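Septation protein imp2 (Schizosaccharomyces pombe, PDB 5C1F) is required for normal septation and takes part in disassembling the medial ring in fission yeast, here represented by its membrane-binding F-BAR domain. Local coordinates at residues S28-I33 with A109-K114; D83-S88 with E245-N250. All coordinates share one frame; numbering follows the deposited sequence.

Contact 1 of 2, residues S28-I33 with A109-K114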
loop_
_atom_site.group_PDB
_atom_site.type_symbol
_atom_site.label_atom_id
_atom_site.label_comp_id
_atom_site.label_asym_id
_atom_site.label_seq_id
_atom_site.Cartn_x
_atom_site.Cartn_y
_atom_site.Cartn_z
ATOM N N SER A 28 21.124 21.955 -17.938
ATOM C CA SER A 28 19.680 21.873 -18.134
ATOM C C SER A 28 19.213 20.430 -18.328
ATOM O O SER A 28 18.072 20.094 -18.013
ATOM C CB SER A 28 19.257 22.725 -19.332
ATOM O OG SER A 28 19.838 22.238 -20.527
ATOM N N ASP A 29 20.094 19.584 -18.856
ATOM C CA ASP A 29 19.780 18.171 -19.050
ATOM C C ASP A 29 19.794 17.439 -17.715
ATOM O O ASP A 29 18.927 16.610 -17.436
ATOM C CB ASP A 29 20.772 17.518 -20.016
ATOM C CG ASP A 29 20.680 18.085 -21.417
ATOM O OD1 ASP A 29 19.602 18.606 -21.780
ATOM O OD2 ASP A 29 21.683 18.003 -22.156
ATOM N N VAL A 30 20.795 17.754 -16.900
ATOM C CA VAL A 30 20.898 17.234 -15.544
ATOM C C VAL A 30 19.661 17.611 -14.731
ATOM O O VAL A 30 19.113 16.790 -13.994
ATOM C CB VAL A 30 22.169 17.764 -14.844
ATOM C CG1 VAL A 30 22.125 17.489 -13.353
ATOM C CG2 VAL A 30 23.414 17.154 -15.472
ATOM N N LYS A 31 19.219 18.856 -14.886
ATOM C CA LYS A 31 18.046 19.350 -14.171
ATOM C C LYS A 31 16.780 18.615 -14.607
ATOM O O LYS A 31 15.924 18.290 -13.783
ATOM C CB LYS A 31 17.886 20.856 -14.392
ATOM C CG LYS A 31 16.639 21.442 -13.750
ATOM C CD LYS A 31 16.522 22.937 -13.990
ATOM C CE LYS A 31 15.236 23.473 -13.378
ATOM N NZ LYS A 31 15.058 24.932 -13.605
ATOM N N HIS A 32 16.679 18.359 -15.908
ATOM C CA HIS A 32 15.549 17.643 -16.491
ATOM C C HIS A 32 15.447 16.217 -15.951
ATOM O O HIS A 32 14.382 15.785 -15.507
ATOM C CB HIS A 32 15.679 17.621 -18.017
ATOM C CG HIS A 32 14.483 17.075 -18.725
ATOM N ND1 HIS A 32 13.270 17.739 -18.766
ATOM C CD2 HIS A 32 14.303 15.937 -19.432
ATOM C CE1 HIS A 32 12.405 17.031 -19.459
ATOM N NE2 HIS A 32 13.006 15.927 -19.878
ATOM N N ILE A 33 16.563 15.495 -16.004
ATOM C CA ILE A 33 16.649 14.140 -15.462
ATOM C C ILE A 33 16.271 14.120 -13.987
ATOM O O ILE A 33 15.534 13.247 -13.527
ATOM C CB ILE A 33 18.071 13.559 -15.622
ATOM C CG1 ILE A 33 18.459 13.483 -17.100
ATOM C CG2 ILE A 33 18.176 12.189 -14.964
ATOM C CD1 ILE A 33 19.929 13.200 -17.327
ATOM N N ALA A 109 18.332 22.395 -5.845
ATOM C CA ALA A 109 18.653 23.660 -5.198
ATOM C C ALA A 109 20.163 23.844 -5.107
ATOM O O ALA A 109 20.681 24.945 -5.299
ATOM C CB ALA A 109 18.025 23.726 -3.816
ATOM N N SER A 110 20.865 22.755 -4.814
ATOM C CA SER A 110 22.317 22.789 -4.721
ATOM C C SER A 110 22.946 23.003 -6.095
ATOM O O SER A 110 23.910 23.754 -6.233
ATOM C CB SER A 110 22.842 21.497 -4.094
ATOM O OG SER A 110 24.259 21.503 -4.030
ATOM N N LEU A 111 22.387 22.344 -7.106
ATOM C CA LEU A 111 22.889 22.443 -8.473
ATOM C C LEU A 111 22.777 23.868 -9.000
ATOM O O LEU A 111 23.652 24.344 -9.724
ATOM C CB LEU A 111 22.132 21.487 -9.398
ATOM C CG LEU A 111 22.615 21.449 -10.847
ATOM C CD1 LEU A 111 23.985 20.791 -10.932
ATOM C CD2 LEU A 111 21.611 20.734 -11.736
ATOM N N LYS A 112 21.693 24.541 -8.630
ATOM C CA LYS A 112 21.471 25.922 -9.036
ATOM C C LYS A 112 22.583 26.829 -8.515
ATOM O O LYS A 112 23.056 27.709 -9.231
ATOM C CB LYS A 112 20.110 26.413 -8.542
ATOM C CG LYS A 112 19.743 27.815 -9.003
ATOM C CD LYS A 112 18.459 28.290 -8.342
ATOM C CE LYS A 112 18.073 29.679 -8.821
ATOM N NZ LYS A 112 17.733 29.692 -10.273
ATOM N N ASP A 113 23.001 26.607 -7.270
ATOM C CA ASP A 113 24.094 27.383 -6.687
ATOM C C ASP A 113 25.428 27.024 -7.332
ATOM O O ASP A 113 26.248 27.901 -7.602
ATOM C CB ASP A 113 24.177 27.168 -5.174
ATOM C CG ASP A 113 23.027 27.812 -4.429
ATOM O OD1 ASP A 113 22.412 28.747 -4.983
ATOM O OD2 ASP A 113 22.741 27.388 -3.288
ATOM N N LYS A 114 25.645 25.733 -7.561
ATOM C CA LYS A 114 26.871 25.273 -8.201
ATOM C C LYS A 114 27.016 25.887 -9.590
ATOM O O LYS A 114 28.088 26.372 -9.955
ATOM C CB LYS A 114 26.898 23.744 -8.288
ATOM C CG LYS A 114 27.076 23.046 -6.948
ATOM C CD LYS A 114 27.189 21.537 -7.124
ATOM C CE LYS A 114 27.280 20.826 -5.786
ATOM N NZ LYS A 114 28.471 21.259 -5.006
#

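Contact 2 of 2, residues D83-S88 with E245-N250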
loop_
_atom_site.group_PDB
_atom_site.type_symbol
_atom_site.label_atom_id
_atom_site.label_comp_id
_atom_site.label_asym_id
_atom_site.label_seq_id
_atom_site.Cartn_x
_atom_site.Cartn_y
_atom_site.Cartn_z
ATOM N N ASP A 83 -3.471 -2.144 12.062
ATOM C CA ASP A 83 -3.190 -0.767 12.456
ATOM C C ASP A 83 -1.684 -0.527 12.522
ATOM O O ASP A 83 -1.198 0.521 12.095
ATOM C CB ASP A 83 -3.840 -0.449 13.804
ATOM C CG ASP A 83 -3.916 1.044 14.083
ATOM O OD1 ASP A 83 -3.820 1.843 13.127
ATOM O OD2 ASP A 83 -4.085 1.416 15.263
ATOM N N ASN A 84 -0.945 -1.501 13.050
ATOM C CA ASN A 84 0.512 -1.399 13.104
ATOM C C ASN A 84 1.116 -1.345 11.706
ATOM O O ASN A 84 2.116 -0.672 11.471
ATOM C CB ASN A 84 1.110 -2.566 13.888
ATOM C CG ASN A 84 0.982 -2.385 15.383
ATOM O OD1 ASN A 84 0.901 -1.257 15.877
ATOM N ND2 ASN A 84 0.964 -3.493 16.116
ATOM N N MET A 85 0.497 -2.059 10.778
ATOM C CA MET A 85 0.942 -2.024 9.397
ATOM C C MET A 85 0.662 -0.650 8.786
ATOM O O MET A 85 1.482 -0.121 8.039
ATOM C CB MET A 85 0.271 -3.136 8.592
ATOM C CG MET A 85 0.819 -4.522 8.916
ATOM S SD MET A 85 0.126 -5.835 7.889
ATOM C CE MET A 85 -0.862 -6.720 9.086
ATOM N N ALA A 86 -0.484 -0.069 9.128
ATOM C CA ALA A 86 -0.830 1.277 8.679
ATOM C C ALA A 86 0.184 2.309 9.173
ATOM O O ALA A 86 0.672 3.126 8.395
ATOM C CB ALA A 86 -2.233 1.652 9.147
ATOM N N LYS A 87 0.489 2.264 10.469
ATOM C CA LYS A 87 1.458 3.173 11.082
ATOM C C LYS A 87 2.813 3.096 10.392
ATOM O O LYS A 87 3.467 4.116 10.163
ATOM C CB LYS A 87 1.638 2.857 12.568
ATOM C CG LYS A 87 0.377 2.923 13.399
ATOM C CD LYS A 87 0.632 2.369 14.795
ATOM C CE LYS A 87 -0.655 2.221 15.589
ATOM N NZ LYS A 87 -0.410 1.617 16.929
ATOM N N SER A 88 3.234 1.873 10.087
ATOM C CA SER A 88 4.502 1.645 9.414
ATOM C C SER A 88 4.476 2.264 8.021
ATOM O O SER A 88 5.371 3.026 7.657
ATOM C CB SER A 88 4.806 0.146 9.332
ATOM O OG SER A 88 5.956 -0.108 8.541
ATOM N N GLU A 245 3.192 -12.240 11.409
ATOM C CA GLU A 245 3.693 -13.341 12.215
ATOM C C GLU A 245 3.076 -13.294 13.606
ATOM O O GLU A 245 2.754 -14.330 14.186
ATOM C CB GLU A 245 5.218 -13.297 12.301
ATOM C CG GLU A 245 5.843 -14.625 12.696
ATOM C CD GLU A 245 5.695 -15.683 11.619
ATOM O OE1 GLU A 245 6.181 -15.457 10.488
ATOM O OE2 GLU A 245 5.090 -16.740 11.898
ATOM N N ARG A 246 2.896 -12.088 14.135
ATOM C CA ARG A 246 2.287 -11.933 15.452
ATOM C C ARG A 246 0.812 -12.348 15.430
ATOM O O ARG A 246 0.308 -12.906 16.406
ATOM C CB ARG A 246 2.444 -10.494 15.954
ATOM C CG ARG A 246 3.888 -10.133 16.312
ATOM C CD ARG A 246 4.008 -8.803 17.062
ATOM N NE ARG A 246 3.617 -7.654 16.249
ATOM C CZ ARG A 246 4.443 -6.975 15.458
ATOM N NH1 ARG A 246 5.717 -7.333 15.360
ATOM N NH2 ARG A 246 3.992 -5.942 14.758
ATOM N N ILE A 247 0.127 -12.100 14.315
ATOM C CA ILE A 247 -1.254 -12.552 14.166
ATOM C C ILE A 247 -1.304 -14.078 14.200
ATOM O O ILE A 247 -2.117 -14.667 14.912
ATOM C CB ILE A 247 -1.899 -12.046 12.858
ATOM C CG1 ILE A 247 -1.961 -10.518 12.848
ATOM C CG2 ILE A 247 -3.293 -12.627 12.697
ATOM C CD1 ILE A 247 -2.420 -9.919 11.531
ATOM N N ARG A 248 -0.408 -14.710 13.446
ATOM C CA ARG A 248 -0.336 -16.168 13.396
ATOM C C ARG A 248 -0.000 -16.779 14.751
ATOM O O ARG A 248 -0.536 -17.822 15.106
ATOM C CB ARG A 248 0.694 -16.619 12.358
ATOM C CG ARG A 248 0.286 -16.317 10.933
ATOM C CD ARG A 248 1.147 -17.070 9.937
ATOM N NE ARG A 248 2.431 -16.420 9.708
ATOM C CZ ARG A 248 2.636 -15.489 8.783
ATOM N NH1 ARG A 248 1.635 -15.094 8.005
ATOM N NH2 ARG A 248 3.839 -14.951 8.632
ATOM N N LYS A 249 0.886 -16.132 15.505
ATOM C CA LYS A 249 1.265 -16.636 16.825
ATOM C C LYS A 249 0.070 -16.598 17.763
ATOM O O LYS A 249 -0.128 -17.506 18.565
ATOM C CB LYS A 249 2.424 -15.832 17.416
ATOM C CG LYS A 249 3.734 -16.028 16.683
ATOM C CD LYS A 249 4.111 -17.498 16.608
ATOM C CE LYS A 249 5.372 -17.699 15.782
ATOM N NZ LYS A 249 5.736 -19.139 15.674
ATOM N N ASN A 250 -0.732 -15.546 17.646
ATOM C CA ASN A 250 -1.944 -15.422 18.441
ATOM C C ASN A 250 -2.980 -16.470 18.050
ATOM O O ASN A 250 -3.655 -17.046 18.907
ATOM C CB ASN A 250 -2.531 -14.021 18.291
ATOM C CG ASN A 250 -3.769 -13.819 19.135
ATOM O OD1 ASN A 250 -4.891 -13.916 18.643
ATOM N ND2 ASN A 250 -3.569 -13.536 20.417
#

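Contact 1 of 2, residues S28-I33 with A109-K114
Val-30 overlaps Leu-111 through one methyl group on each side: CG1 of Val-30 lies 3.7 Å from CD2 of Leu-111, the closest approach between residues 28-33 and 109-114. Both CB atoms point toward the opposite helix, and the two branched side chains meet at a slant. In Val-30 the touching methyl is the one anti to the backbone N (chi1 167°), while CG2 sits beside that N. Leu-111 likewise has CG anti to its N (chi1 -177°), and chi2 near +70° leaves CD2 on the side of helix 18-59, 4.4 Å from the backbone N of Lys-31. CA of Lys-31 and CA of Leu-111 are 8.1 Å apart, and the methyls meet between the two helices. Lys-31 is fully extended; its NZ stands 6.4 Å from NZ of Lys-112, not in contact, and both residues are exposed, which would probably limit any repulsion. The contact joins helix 18-59 to helix 69-155 within the helical bundle of the F-BAR domain. Helix 162-252 adjoins it, Arg-218 touching Val-30 and Ile-33, and Ile-214 touching Lys-114, while Leu-66 and Ser-64 of the second subunit pack on Asp-29 and His-32.

Contact 2 of 2, residues D83-S88 with E245-N250
This is a loose, partly buried contact between two long helices of the F-BAR bundle, 69-155 and 162-252, with a polar half and an apolar half. The backbones stay far apart, 10.9 Å between CA of Asn-84 and CA of Arg-246, so only side-chain ends meet. On the polar side ND2 of Asn-84 comes to 4.1 Å from NH2 of Arg-246, near but not bonded, as both are donors; amide and guanidinium planes are 72° apart. One carboxylate holds both groups: OE1 of Glu-81 takes the hydrogen bond of Asn-84 ND2, and OE2 forms a salt bridge with Arg-246 NE. On the buried side CE of Met-85 lies 4.3 Å from CD1 of Ile-247. The CB of Met-85 does not face helix 162-252, and it is the far end of the chain that approaches. Met-55 of helix 18-59 and Ile-233 of the second subunit also pack on Met-85. Arg-248 reaches that subunit too, donating hydrogen bonds to its Thr-230 and Ser-234. Within its own helix, NH2 of Arg-248 forms a salt bridge of 3.0 Å to OE1 of Glu-245; its N-H...O angle of 169° is nearly straight, with the oxygen in the guanidinium plane but approached from above the carboxylate plane.

How the contacts relate
Contacts 1 and 2 share helix 69-155, which meets helix 18-59 in the first and helix 162-252 in the second. They do not touch: their centres are 43 Å apart and their nearest atoms about 26 Å, a spacing that reflects the elongated bundle. The centre of contact 1 lies about 12 Å from the centre of the chain and that of contact 2 about 31 Å. Along the sequence their segments alternate, as 28-33, 83-88, 109-114 and 245-250, so helix 69-155 is tied to helix 18-59 at one place and to helix 162-252 at another. Both contacts border the second subunit, consistent with the dimeric F-BAR assembly.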